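Local coordinates for protein putative alpha KG dependent 2,4-D dioxygenase (Burkholderia xenovorans, PDB 5J92) that probably acts as an iron(II)- and 2-oxoglutarate-dependent dioxygenase of the TfdA/TauD family, oxidising a substrate that is not firmly established, at residues F66-F70 against G71-V75; V262-N266 against R267-H271. All blocks are in the same frame, centred on the assembly; numbering follows the deposited sequence.

Interaction 1. Residues F66-F70 against G71-V75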
loop_
_atom_site.group_PDB
_atom_site.type_symbol
_atom_site.label_atom_id
_atom_site.label_comp_id
_atom_site.label_asym_id
_atom_site.label_seq_id
_atom_site.Cartn_x
_atom_site.Cartn_y
_atom_site.Cartn_z
ATOM N N PHE A 66 24.525 16.564 20.014
ATOM C CA PHE A 66 23.204 17.182 19.942
ATOM C C PHE A 66 22.110 16.153 20.198
ATOM O O PHE A 66 21.215 16.369 21.026
ATOM C CB PHE A 66 23.024 17.857 18.579
ATOM C CG PHE A 66 21.617 18.327 18.308
ATOM C CD1 PHE A 66 21.081 19.400 18.994
ATOM C CD2 PHE A 66 20.847 17.705 17.345
ATOM C CE1 PHE A 66 19.787 19.831 18.739
ATOM C CE2 PHE A 66 19.557 18.126 17.086
ATOM C CZ PHE A 66 19.023 19.191 17.787
ATOM N N ALA A 67 22.188 15.007 19.518
ATOM C CA ALA A 67 21.189 13.963 19.702
ATOM C C ALA A 67 21.102 13.517 21.160
ATOM O O ALA A 67 20.003 13.305 21.685
ATOM C CB ALA A 67 21.519 12.782 18.793
ATOM N N ALA A 68 22.249 13.398 21.838
ATOM C CA ALA A 68 22.293 12.892 23.205
ATOM C C ALA A 68 21.588 13.803 24.201
ATOM O O ALA A 68 21.393 13.396 25.352
ATOM C CB ALA A 68 23.738 12.659 23.640
ATOM N N GLY A 69 21.232 15.027 23.809
ATOM C CA GLY A 69 20.450 15.863 24.699
ATOM C C GLY A 69 18.990 15.455 24.828
ATOM O O GLY A 69 18.322 15.918 25.758
ATOM N N PHE A 70 18.491 14.579 23.952
ATOM C CA PHE A 70 17.080 14.216 23.948
ATOM C C PHE A 70 16.802 12.782 24.368
ATOM O O PHE A 70 15.634 12.409 24.511
ATOM C CB PHE A 70 16.482 14.465 22.556
ATOM C CG PHE A 70 16.659 15.879 22.090
ATOM C CD1 PHE A 70 15.780 16.872 22.502
ATOM C CD2 PHE A 70 17.745 16.233 21.306
ATOM C CE1 PHE A 70 15.946 18.194 22.077
ATOM C CE2 PHE A 70 17.930 17.552 20.885
ATOM C CZ PHE A 70 17.033 18.528 21.279
ATOM N N GLY A 71 17.825 11.979 24.573
ATOM C CA GLY A 71 17.641 10.627 25.034
ATOM C C GLY A 71 18.943 9.879 24.924
ATOM O O GLY A 71 19.929 10.394 24.388
ATOM N N PRO A 72 18.976 8.644 25.426
ATOM C CA PRO A 72 20.201 7.843 25.316
ATOM C C PRO A 72 20.427 7.384 23.882
ATOM O O PRO A 72 19.489 7.013 23.176
ATOM C CB PRO A 72 19.942 6.660 26.264
ATOM C CG PRO A 72 18.459 6.524 26.310
ATOM C CD PRO A 72 17.890 7.932 26.123
ATOM N N LEU A 73 21.689 7.416 23.455
ATOM C CA LEU A 73 22.022 7.046 22.085
ATOM C C LEU A 73 21.894 5.542 21.874
ATOM O O LEU A 73 22.239 4.741 22.748
ATOM C CB LEU A 73 23.443 7.508 21.743
ATOM C CG LEU A 73 23.668 9.025 21.630
ATOM C CD1 LEU A 73 25.142 9.386 21.497
ATOM C CD2 LEU A 73 22.871 9.603 20.462
ATOM N N GLN A 74 21.420 5.155 20.691
ATOM C CA GLN A 74 21.386 3.743 20.330
ATOM C C GLN A 74 22.778 3.277 19.917
ATOM O O GLN A 74 23.394 3.861 19.022
ATOM C CB GLN A 74 20.393 3.495 19.198
ATOM C CG GLN A 74 20.334 2.044 18.769
ATOM C CD GLN A 74 19.287 1.781 17.707
ATOM O OE1 GLN A 74 19.252 2.446 16.667
ATOM N NE2 GLN A 74 18.412 0.817 17.973
ATOM N N VAL A 75 23.269 2.222 20.569
ATOM C CA VAL A 75 24.589 1.679 20.266
ATOM C C VAL A 75 24.490 0.638 19.160
ATOM O O VAL A 75 23.681 -0.287 19.241
ATOM C CB VAL A 75 25.242 1.076 21.521
HETATM O O HOH W 1 22.144 11.177 26.316
#
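L73 folds its isobutyl end back against A67 and A68, where the chain leaves helix 60-67. The CD2 methyl of L73 lies 3.8 Å from CB of A67, while CG and CD1 of L73 both lie 4.2 Å from CB of A68. With CG beside its own backbone N (chi1 -69°) and the chain then extended, L73 reaches back to these alanines. Polar closure is indirect: one water donates to both A68 O, at 2.5 Å, and G71 O, at 3.0 Å, joining two carbonyls that cannot bond each other.

Behind these contacts, a type I beta turn from A67 to F70 reverses the backbone, with F70 N bonded to A67 O at 3.0 Å. The same turn brings the F70 ring back to F66: CE2 of F70 sits 3.6 Å above the F66 ring plane, toward its rim. F70 also packs on I38 and I41 of helix 35-47, and its carbonyl accepts from R133. Beyond G71, P72 and Q74 form backbone hydrogen bonds with L291 and T289. The arrangement is a type I turn following helix 60-67 and leading into an extended segment beside strand 284-291 of the TauD/TfdA double-stranded beta-helix fold.

Interaction 2. Residues V262-N266 against R267-H271. With FE2 (Fe (II) ion), chain E.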
loop_
_atom_site.group_PDB
_atom_site.type_symbol
_atom_site.label_atom_id
_atom_site.label_comp_id
_atom_site.label_asym_id
_atom_site.label_seq_id
_atom_site.Cartn_x
_atom_site.Cartn_y
_atom_site.Cartn_z
ATOM N N VAL A 262 17.639 16.965 10.064
ATOM C CA VAL A 262 16.228 16.652 10.255
ATOM C C VAL A 262 16.119 15.703 11.439
ATOM O O VAL A 262 16.750 14.635 11.459
ATOM C CB VAL A 262 15.580 16.051 8.999
ATOM C CG1 VAL A 262 14.119 15.669 9.290
ATOM C CG2 VAL A 262 15.653 17.042 7.845
ATOM N N MET A 263 15.335 16.120 12.427
ATOM C CA MET A 263 15.085 15.381 13.653
ATOM C C MET A 263 13.606 15.048 13.694
ATOM O O MET A 263 12.769 15.940 13.491
ATOM C CB MET A 263 15.519 16.227 14.856
ATOM C CG MET A 263 14.866 15.937 16.180
ATOM S SD MET A 263 15.374 17.231 17.334
ATOM C CE MET A 263 14.732 16.579 18.873
ATOM N N TRP A 264 13.271 13.757 13.864
ATOM C CA TRP A 264 11.867 13.367 13.875
ATOM C C TRP A 264 11.560 12.432 15.036
ATOM O O TRP A 264 12.402 11.639 15.474
ATOM C CB TRP A 264 11.417 12.747 12.525
ATOM C CG TRP A 264 11.937 11.355 12.199
ATOM C CD1 TRP A 264 11.363 10.153 12.526
ATOM C CD2 TRP A 264 13.112 11.045 11.453
ATOM N NE1 TRP A 264 12.130 9.106 12.042
ATOM C CE2 TRP A 264 13.206 9.632 11.374
ATOM C CE3 TRP A 264 14.106 11.821 10.849
ATOM C CZ2 TRP A 264 14.240 8.994 10.710
ATOM C CZ3 TRP A 264 15.143 11.172 10.191
ATOM C CH2 TRP A 264 15.203 9.778 10.130
ATOM N N ASP A 265 10.338 12.573 15.545
ATOM C CA ASP A 265 9.858 11.855 16.727
ATOM C C ASP A 265 9.144 10.591 16.254
ATOM O O ASP A 265 8.024 10.644 15.746
ATOM C CB ASP A 265 8.961 12.777 17.551
ATOM C CG ASP A 265 8.586 12.195 18.919
ATOM O OD1 ASP A 265 8.761 10.973 19.130
ATOM O OD2 ASP A 265 8.133 12.981 19.788
ATOM N N ASN A 266 9.807 9.440 16.406
ATOM C CA ASN A 266 9.208 8.172 16.009
ATOM C C ASN A 266 7.953 7.832 16.806
ATOM O O ASN A 266 7.163 6.989 16.367
ATOM C CB ASN A 266 10.238 7.047 16.136
ATOM C CG ASN A 266 11.381 7.200 15.150
ATOM O OD1 ASN A 266 11.234 6.861 13.989
ATOM N ND2 ASN A 266 12.515 7.719 15.608
ATOM N N ARG A 267 7.742 8.474 17.958
ATOM C CA ARG A 267 6.568 8.207 18.784
ATOM C C ARG A 267 5.282 8.738 18.173
ATOM O O ARG A 267 4.206 8.400 18.672
ATOM C CB ARG A 267 6.756 8.816 20.177
ATOM C CG ARG A 267 7.994 8.305 20.904
ATOM C CD ARG A 267 8.289 9.105 22.161
ATOM N NE ARG A 267 8.690 10.480 21.869
ATOM C CZ ARG A 267 9.168 11.316 22.783
ATOM N NH1 ARG A 267 9.302 10.906 24.044
ATOM N NH2 ARG A 267 9.514 12.554 22.442
ATOM N N ALA A 268 5.369 9.549 17.108
ATOM C CA ALA A 268 4.201 10.147 16.477
ATOM C C ALA A 268 4.153 9.931 14.971
ATOM O O ALA A 268 3.263 10.475 14.313
ATOM C CB ALA A 268 4.157 11.658 16.759
ATOM N N LEU A 269 5.085 9.174 14.400
ATOM C CA LEU A 269 5.232 9.170 12.956
ATOM C C LEU A 269 5.529 7.782 12.428
ATOM O O LEU A 269 5.940 6.879 13.158
ATOM C CB LEU A 269 6.380 10.083 12.495
ATOM C CG LEU A 269 6.273 11.558 12.842
ATOM C CD1 LEU A 269 7.634 12.174 12.794
ATOM C CD2 LEU A 269 5.328 12.211 11.819
ATOM N N MET A 270 5.321 7.656 11.125
ATOM C CA MET A 270 6.009 6.707 10.279
ATOM C C MET A 270 6.800 7.540 9.285
ATOM O O MET A 270 6.492 8.720 9.049
ATOM C CB MET A 270 5.036 5.771 9.549
ATOM C CG MET A 270 4.538 4.590 10.390
ATOM S SD MET A 270 3.750 3.316 9.398
ATOM C CE MET A 270 2.537 4.266 8.504
ATOM N N HIS A 271 7.840 6.941 8.727
ATOM C CA HIS A 271 8.588 7.634 7.689
ATOM C C HIS A 271 9.084 6.606 6.686
ATOM O O HIS A 271 9.087 5.401 6.946
ATOM C CB HIS A 271 9.762 8.418 8.266
ATOM C CG HIS A 271 10.848 7.538 8.788
ATOM N ND1 HIS A 271 10.768 6.906 10.012
ATOM C CD2 HIS A 271 12.017 7.144 8.234
ATOM C CE1 HIS A 271 11.847 6.169 10.191
ATOM N NE2 HIS A 271 12.623 6.304 9.131
HETATM FE FE FE2 E . 14.180 4.452 9.445
HETATM O O HOH W 2 8.835 7.349 12.312
#
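The indole of W264 turns its edge to one face of the H271 imidazole, with W264 NE1 lying 3.2 Å above that plane toward the rim. The planes of the H271 ring and the five-membered ring of W264 stand 53° apart, an edge-to-face pair. At the imidazole edge, in plane, a water accepts from H271 ND1 at 3.0 Å; that water also donates to N266 OD1, which in turn takes a weak bond from W264 NE1. The ring's other nitrogen, H271 NE2, binds iron at 2.4 Å, completing with H122 and D124 the protein's facial triad of two histidines and one carboxylate. Metal on one nitrogen and water on the other would limit rotation of the ring. N266 OD1 also accepts from D124 N, so together with the water it ties the D124 backbone to H271, while N266 ND2 is held by S135.

At the turn, the R267 chain bends at chi3 (-67°), bringing its guanidinium side-on to the D265 carboxylate in a salt bridge. R267 NE reaches the syn lone pair of D265 OD1 at 2.8 Å, nearly in the guanidinium plane, whereas R267 NH2 approaches D265 OD2 from above the carboxylate plane at 3.0 Å. R267 N also donates to D265 OD1, giving that oxygen two donors, while D265 OD2 is hydrogen-bonded to H209 NE2. The backbone closes through A268 N to D265 O, at 3.2 Å. Strand 261-265 runs between 50-53 and 132-139 in the six-stranded sheet; strand 269-273 pairs with 149-153 in another, and the N-to-C directions of short segments 262-265 and 269-271 lie 131° apart.

Overall arrangement
From the N terminus, the chain leaves helix 60-67 in interaction 1, where residues 66-75 turn into an extended run beside strand 284-291. Much later, interaction 2 turns strand 261-265 of the larger sheet into strand 269-273 of the three-stranded sheet. Each closes a local turn, and the two follow in series without nesting or crossing. They lie about 15 Å apart, centre to centre, yet meet through M263: its CE approaches F70 CE1 at 3.8 Å and its SD approaches F66 CZ at 4.2 Å. R133 provides another connection, bonding F70 O and pairing with the N266 backbone. F66 and F70 thus pack against strand 261-265, which precedes the turn into the strand that carries the iron ligand H271.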